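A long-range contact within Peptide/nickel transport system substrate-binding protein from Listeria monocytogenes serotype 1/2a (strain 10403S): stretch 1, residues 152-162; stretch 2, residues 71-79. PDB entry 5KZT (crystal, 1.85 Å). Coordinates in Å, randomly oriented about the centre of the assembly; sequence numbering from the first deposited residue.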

ATOM      1  N   LYS A 152      22.915  -5.092   5.962  1.00 20.26           N
ATOM      2  CA  LYS A 152      23.711  -5.409   4.784  1.00 21.55           C
ATOM      3  C   LYS A 152      23.488  -4.293   3.778  1.00 21.00           C
ATOM      4  O   LYS A 152      22.539  -3.520   3.950  1.00 19.56           O
ATOM      5  CB  LYS A 152      23.281  -6.747   4.184  1.00 23.05           C
ATOM      6  CG  LYS A 152      21.831  -6.847   3.727  1.00 23.89           C
ATOM      7  CD  LYS A 152      21.597  -8.262   3.163  1.00 25.80           C
ATOM      8  CE  LYS A 152      20.366  -8.333   2.282  1.00 26.93           C
ATOM      9  NZ  LYS A 152      19.165  -7.917   3.059  1.00 27.04           N
ATOM     10  N   PRO A 153      24.341  -4.206   2.731  1.00 21.44           N
ATOM     11  CA  PRO A 153      24.071  -3.187   1.710  1.00 21.33           C
ATOM     12  C   PRO A 153      22.639  -3.322   1.175  1.00 21.03           C
ATOM     13  O   PRO A 153      22.182  -4.436   0.928  1.00 20.63           O
ATOM     14  CB  PRO A 153      25.104  -3.491   0.620  1.00 22.40           C
ATOM     15  CG  PRO A 153      26.239  -4.151   1.335  1.00 22.98           C
ATOM     16  CD  PRO A 153      25.593  -4.945   2.453  1.00 22.37           C
ATOM     17  N   THR A 154      21.955  -2.192   1.032  1.00 20.50           N
ATOM     18  CA  THR A 154      20.548  -2.156   0.666  1.00 20.40           C
ATOM     19  C   THR A 154      20.386  -1.067  -0.397  1.00 20.64           C
ATOM     20  O   THR A 154      20.360   0.139  -0.089  1.00 20.10           O
ATOM     21  CB  THR A 154      19.681  -1.870   1.916  1.00 19.92           C
ATOM     22  OG1 THR A 154      19.896  -2.896   2.902  1.00 19.73           O
ATOM     23  CG2 THR A 154      18.209  -1.811   1.578  1.00 19.71           C
ATOM     24  N   ALA A 155      20.279  -1.497  -1.648  1.00 21.20           N
ATOM     25  CA  ALA A 155      20.224  -0.567  -2.780  1.00 21.99           C
ATOM     26  C   ALA A 155      19.062   0.433  -2.707  1.00 21.30           C
ATOM     27  O   ALA A 155      19.184   1.530  -3.214  1.00 22.17           O
ATOM     28  CB  ALA A 155      20.133  -1.325  -4.077  1.00 22.80           C
ATOM     29  N   TYR A 156      17.950   0.049  -2.086  1.00 20.37           N
ATOM     30  CA  TYR A 156      16.730   0.880  -2.030  1.00 19.63           C
ATOM     31  C   TYR A 156      16.580   1.574  -0.673  1.00 18.71           C
ATOM     32  O   TYR A 156      15.478   2.046  -0.317  1.00 17.77           O
ATOM     33  CB  TYR A 156      15.465   0.032  -2.325  1.00 19.94           C
ATOM     34  CG  TYR A 156      15.411  -1.308  -1.604  1.00 20.22           C
ATOM     35  CD1 TYR A 156      14.991  -1.397  -0.289  1.00 19.86           C
ATOM     36  CD2 TYR A 156      15.791  -2.477  -2.252  1.00 21.26           C
ATOM     37  CE1 TYR A 156      14.952  -2.620   0.367  1.00 20.32           C
ATOM     38  CE2 TYR A 156      15.764  -3.701  -1.608  1.00 21.61           C
ATOM     39  CZ  TYR A 156      15.328  -3.773  -0.317  1.00 21.34           C
ATOM     40  OH  TYR A 156      15.315  -4.981   0.324  1.00 22.48           O
ATOM     41  N   ILE A 157      17.668   1.651   0.094  1.00 17.86           N
ATOM     42  CA  ILE A 157      17.598   2.241   1.426  1.00 17.25           C
ATOM     43  C   ILE A 157      17.015   3.661   1.436  1.00 16.40           C
ATOM     44  O   ILE A 157      16.274   4.009   2.343  1.00 15.81           O
ATOM     45  CB  ILE A 157      18.960   2.192   2.155  1.00 17.73           C
ATOM     46  CG1 ILE A 157      18.796   2.557   3.635  1.00 17.55           C
ATOM     47  CG2 ILE A 157      19.990   3.086   1.486  1.00 18.42           C
ATOM     48  CD1 ILE A 157      17.961   1.590   4.439  1.00 17.30           C
ATOM     49  N   ASN A 158      17.337   4.468   0.437  1.00 16.27           N
ATOM     50  CA  ASN A 158      16.789   5.826   0.387  1.00 16.19           C
ATOM     51  C   ASN A 158      15.260   5.835   0.161  1.00 15.15           C
ATOM     52  O   ASN A 158      14.570   6.770   0.598  1.00 14.67           O
ATOM     53  CB  ASN A 158      17.495   6.656  -0.669  1.00 17.34           C
ATOM     54  CG  ASN A 158      18.947   6.924  -0.332  1.00 18.22           C
ATOM     55  OD1 ASN A 158      19.440   6.589   0.762  1.00 18.88           O
ATOM     56  ND2 ASN A 158      19.655   7.519  -1.277  1.00 19.21           N
ATOM     57  N   SER A 159      14.736   4.808  -0.510  1.00 14.75           N
ATOM     58  CA  SER A 159      13.271   4.640  -0.654  1.00 14.21           C
ATOM     59  C   SER A 159      12.615   4.297   0.690  1.00 13.73           C
ATOM     60  O   SER A 159      11.514   4.770   1.009  1.00 12.80           O
ATOM     61  CB  SER A 159      12.936   3.577  -1.701  1.00 14.37           C
ATOM     62  OG  SER A 159      13.448   3.895  -2.986  1.00 14.79           O
ATOM     63  N   LEU A 160      13.310   3.486   1.493  1.00 13.83           N
ATOM     64  CA  LEU A 160      12.846   3.247   2.872  1.00 13.82           C
ATOM     65  C   LEU A 160      12.849   4.544   3.675  1.00 14.04           C
ATOM     66  O   LEU A 160      11.863   4.847   4.365  1.00 13.89           O
ATOM     67  CB  LEU A 160      13.649   2.157   3.577  1.00 13.95           C
ATOM     68  CG  LEU A 160      13.631   0.780   2.890  1.00 14.25           C
ATOM     69  CD1 LEU A 160      14.507  -0.241   3.608  1.00 14.71           C
ATOM     70  CD2 LEU A 160      12.210   0.231   2.781  1.00 14.02           C
ATOM     71  N   PHE A 161      13.921   5.327   3.564  1.00 14.60           N
ATOM     72  CA  PHE A 161      13.999   6.621   4.275  1.00 15.07           C
ATOM     73  C   PHE A 161      12.866   7.584   3.853  1.00 15.00           C
ATOM     74  O   PHE A 161      12.478   8.459   4.606  1.00 15.56           O
ATOM     75  CB  PHE A 161      15.328   7.317   4.017  1.00 15.73           C
ATOM     76  CG  PHE A 161      16.542   6.625   4.570  1.00 16.01           C
ATOM     77  CD1 PHE A 161      16.472   5.679   5.605  1.00 15.88           C
ATOM     78  CD2 PHE A 161      17.795   6.967   4.071  1.00 16.69           C
ATOM     79  CE1 PHE A 161      17.627   5.084   6.099  1.00 16.37           C
ATOM     80  CE2 PHE A 161      18.948   6.375   4.579  1.00 17.00           C
ATOM     81  CZ  PHE A 161      18.858   5.438   5.592  1.00 16.76           C
ATOM     82  N   ALA A 162      12.343   7.406   2.650  1.00 14.98           N
ATOM     83  CA  ALA A 162      11.205   8.166   2.160  1.00 14.97           C
ATOM     84  C   ALA A 162       9.833   7.544   2.504  1.00 14.50           C
ATOM     85  O   ALA A 162       8.796   8.060   2.079  1.00 14.77           O
ATOM     86  CB  ALA A 162      11.337   8.318   0.654  1.00 15.22           C
TER
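Stretch 2, residues 71-79: DDKTVYTIK

Stretch 2 opens as a loop and becomes a strand at Val 75 that continues to Lys 79. Lys 73, in the loop, has positive phi and psi (64/34). The strand crosses the helix of stretch 1, which begins at Ile 157, obliquely, with 44° between their N-to-C directions and a signed crossing angle of -44°. The two axes come no closer than 12.9 Å, so side chains must bridge the gap. The backbones are much nearer at the loops, where the CA atoms of Pro 153 and Thr 74 are 5.4 Å apart. By Phe 161 and Ile 78 the CA-CA distance is 11.5 Å.

Apolar contacts join helix and strand. The strand alternates: Tyr 76 and Ile 78 point toward stretch 1, while Val 75, Thr 77 and Lys 79 are out of its reach. Tyr 76 reaches Ile 157, with CG2 of Ile 157 3.8 Å from CZ of Tyr 76 and 3.5 Å from OH of Tyr 76. CE2 of Phe 161 lies 4.2 Å from CD1 of Ile 78. CE2 of Phe 161 is also 4.5 Å from CD2 of Tyr 76, which sits at the edge of the Phe 161 ring.

The loop of stretch 2 packs against Pro 153. CG of Pro 153 is 3.5 Å from O of Asp 72, CA of Pro 153 is 3.8 Å from O of Lys 73, and CD of Pro 153 is 3.8 Å from CG2 of Thr 74.

No direct hydrogen bond crosses the contact. Water 1 links the stretches: its O donates to O of Lys 73 (2.7 Å), accepts from N of Thr 154 (3.0 Å) and hydrogen-bonds to OH of Tyr 76 (2.8 Å).

Within stretch 2, Asp 72 OD1 accepts hydrogen bonds from Thr 74 N (3.1 Å) and Thr 74 OG1 (2.7 Å), which link Asp 72 and Thr 74 across Lys 73. In stretch 1, Thr 154 OG1 donates to Lys 152 O (2.9 Å).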

ATOM      1  N   ASP A  71      32.739   2.650   3.029  1.00 27.02           N
ATOM      2  CA  ASP A  71      33.188   1.886   1.848  1.00 28.66           C
ATOM      3  C   ASP A  71      32.344   0.640   1.557  1.00 28.64           C
ATOM      4  O   ASP A  71      31.954   0.405   0.404  1.00 28.39           O
ATOM      5  CB  ASP A  71      34.651   1.472   2.024  1.00 30.13           C
ATOM      6  CG  ASP A  71      35.619   2.653   1.927  1.00 31.57           C
ATOM      7  OD1 ASP A  71      35.192   3.779   1.602  1.00 31.82           O
ATOM      8  OD2 ASP A  71      36.817   2.460   2.186  1.00 33.13           O
ATOM      9  N   ASP A  72      32.031  -0.134   2.605  1.00 28.74           N
ATOM     10  CA  ASP A  72      31.173  -1.324   2.450  1.00 28.85           C
ATOM     11  C   ASP A  72      29.655  -1.011   2.336  1.00 27.54           C
ATOM     12  O   ASP A  72      28.847  -1.936   2.226  1.00 27.30           O
ATOM     13  CB  ASP A  72      31.459  -2.366   3.552  1.00 29.60           C
ATOM     14  CG  ASP A  72      30.895  -1.982   4.944  1.00 29.83           C
ATOM     15  OD1 ASP A  72      30.176  -0.961   5.113  1.00 30.19           O
ATOM     16  OD2 ASP A  72      31.174  -2.747   5.898  1.00 30.37           O
ATOM     17  N   LYS A  73      29.279   0.270   2.393  1.00 26.53           N
ATOM     18  CA  LYS A  73      27.882   0.722   2.170  1.00 25.82           C
ATOM     19  C   LYS A  73      26.883   0.221   3.215  1.00 23.66           C
ATOM     20  O   LYS A  73      25.708  -0.008   2.916  1.00 23.12           O
ATOM     21  CB  LYS A  73      27.443   0.393   0.737  1.00 27.61           C
ATOM     22  CG  LYS A  73      28.309   1.137  -0.292  1.00 29.68           C
ATOM     23  CD  LYS A  73      28.751   0.278  -1.472  1.00 32.08           C
ATOM     24  CE  LYS A  73      27.867   0.452  -2.694  1.00 32.99           C
ATOM     25  NZ  LYS A  73      26.474   0.002  -2.426  1.00 33.11           N
ATOM     26  N   THR A  74      27.355   0.099   4.450  1.00 22.49           N
ATOM     27  CA  THR A  74      26.496  -0.279   5.570  1.00 21.64           C
ATOM     28  C   THR A  74      26.364   0.749   6.656  1.00 20.61           C
ATOM     29  O   THR A  74      25.494   0.596   7.499  1.00 20.57           O
ATOM     30  CB  THR A  74      26.946  -1.601   6.221  1.00 21.75           C
ATOM     31  OG1 THR A  74      28.189  -1.426   6.924  1.00 22.26           O
ATOM     32  CG2 THR A  74      27.081  -2.686   5.143  1.00 22.44           C
ATOM     33  N   VAL A  75      27.203   1.785   6.679  1.00 20.54           N
ATOM     34  CA  VAL A  75      27.125   2.778   7.726  1.00 19.98           C
ATOM     35  C   VAL A  75      26.915   4.143   7.081  1.00 20.24           C
ATOM     36  O   VAL A  75      27.743   4.595   6.262  1.00 20.44           O
ATOM     37  CB  VAL A  75      28.354   2.758   8.655  1.00 20.63           C
ATOM     38  CG1 VAL A  75      28.226   3.815   9.734  1.00 20.55           C
ATOM     39  CG2 VAL A  75      28.492   1.394   9.312  1.00 20.43           C
ATOM     40  N   TYR A  76      25.790   4.766   7.454  1.00 19.35           N
ATOM     41  CA  TYR A  76      25.353   6.043   6.915  1.00 19.69           C
ATOM     42  C   TYR A  76      25.394   7.093   8.023  1.00 19.96           C
ATOM     43  O   TYR A  76      24.707   6.963   9.041  1.00 19.76           O
ATOM     44  CB  TYR A  76      23.922   5.914   6.359  1.00 19.31           C
ATOM     45  CG  TYR A  76      23.801   5.167   5.027  1.00 19.20           C
ATOM     46  CD1 TYR A  76      24.127   3.819   4.922  1.00 19.31           C
ATOM     47  CD2 TYR A  76      23.329   5.806   3.884  1.00 19.30           C
ATOM     48  CE1 TYR A  76      24.009   3.140   3.719  1.00 19.55           C
ATOM     49  CE2 TYR A  76      23.213   5.131   2.675  1.00 19.39           C
ATOM     50  CZ  TYR A  76      23.559   3.797   2.609  1.00 19.74           C
ATOM     51  OH  TYR A  76      23.456   3.101   1.435  1.00 20.25           O
ATOM     52  N   THR A  77      26.190   8.137   7.826  1.00 20.38           N
ATOM     53  CA  THR A  77      26.282   9.264   8.774  1.00 20.82           C
ATOM     54  C   THR A  77      25.541  10.462   8.159  1.00 20.69           C
ATOM     55  O   THR A  77      25.948  10.981   7.120  1.00 21.20           O
ATOM     56  CB  THR A  77      27.747   9.611   9.074  1.00 21.72           C
ATOM     57  OG1 THR A  77      28.439   8.423   9.511  1.00 22.25           O
ATOM     58  CG2 THR A  77      27.848  10.673  10.165  1.00 22.35           C
ATOM     59  N   ILE A  78      24.459  10.879   8.805  1.00 20.51           N
ATOM     60  CA  ILE A  78      23.456  11.766   8.204  1.00 20.82           C
ATOM     61  C   ILE A  78      23.280  13.017   9.044  1.00 21.44           C
ATOM     62  O   ILE A  78      22.958  12.916  10.216  1.00 21.75           O
ATOM     63  CB  ILE A  78      22.095  11.065   8.093  1.00 19.95           C
ATOM     64  CG1 ILE A  78      22.221   9.789   7.236  1.00 19.98           C
ATOM     65  CG2 ILE A  78      21.053  11.991   7.475  1.00 20.05           C
ATOM     66  CD1 ILE A  78      21.027   8.864   7.288  1.00 19.10           C
ATOM     67  N   LYS A  79      23.499  14.180   8.445  1.00 22.36           N
ATOM     68  CA  LYS A  79      23.293  15.456   9.106  1.00 23.30           C
ATOM     69  C   LYS A  79      21.852  15.859   8.859  1.00 22.62           C
ATOM     70  O   LYS A  79      21.353  15.706   7.756  1.00 22.17           O
ATOM     71  CB  LYS A  79      24.261  16.518   8.577  1.00 25.04           C
ATOM     72  CG  LYS A  79      25.704  16.171   8.892  1.00 26.31           C
ATOM     73  CD  LYS A  79      26.680  17.168   8.315  1.00 28.20           C
ATOM     74  CE  LYS A  79      26.597  18.509   9.013  1.00 29.51           C
ATOM     75  NZ  LYS A  79      27.973  19.016   9.239  1.00 31.39           N
TER
HETATM   76  O   HOH W   1      23.625   0.298   1.183  1.00 20.87           O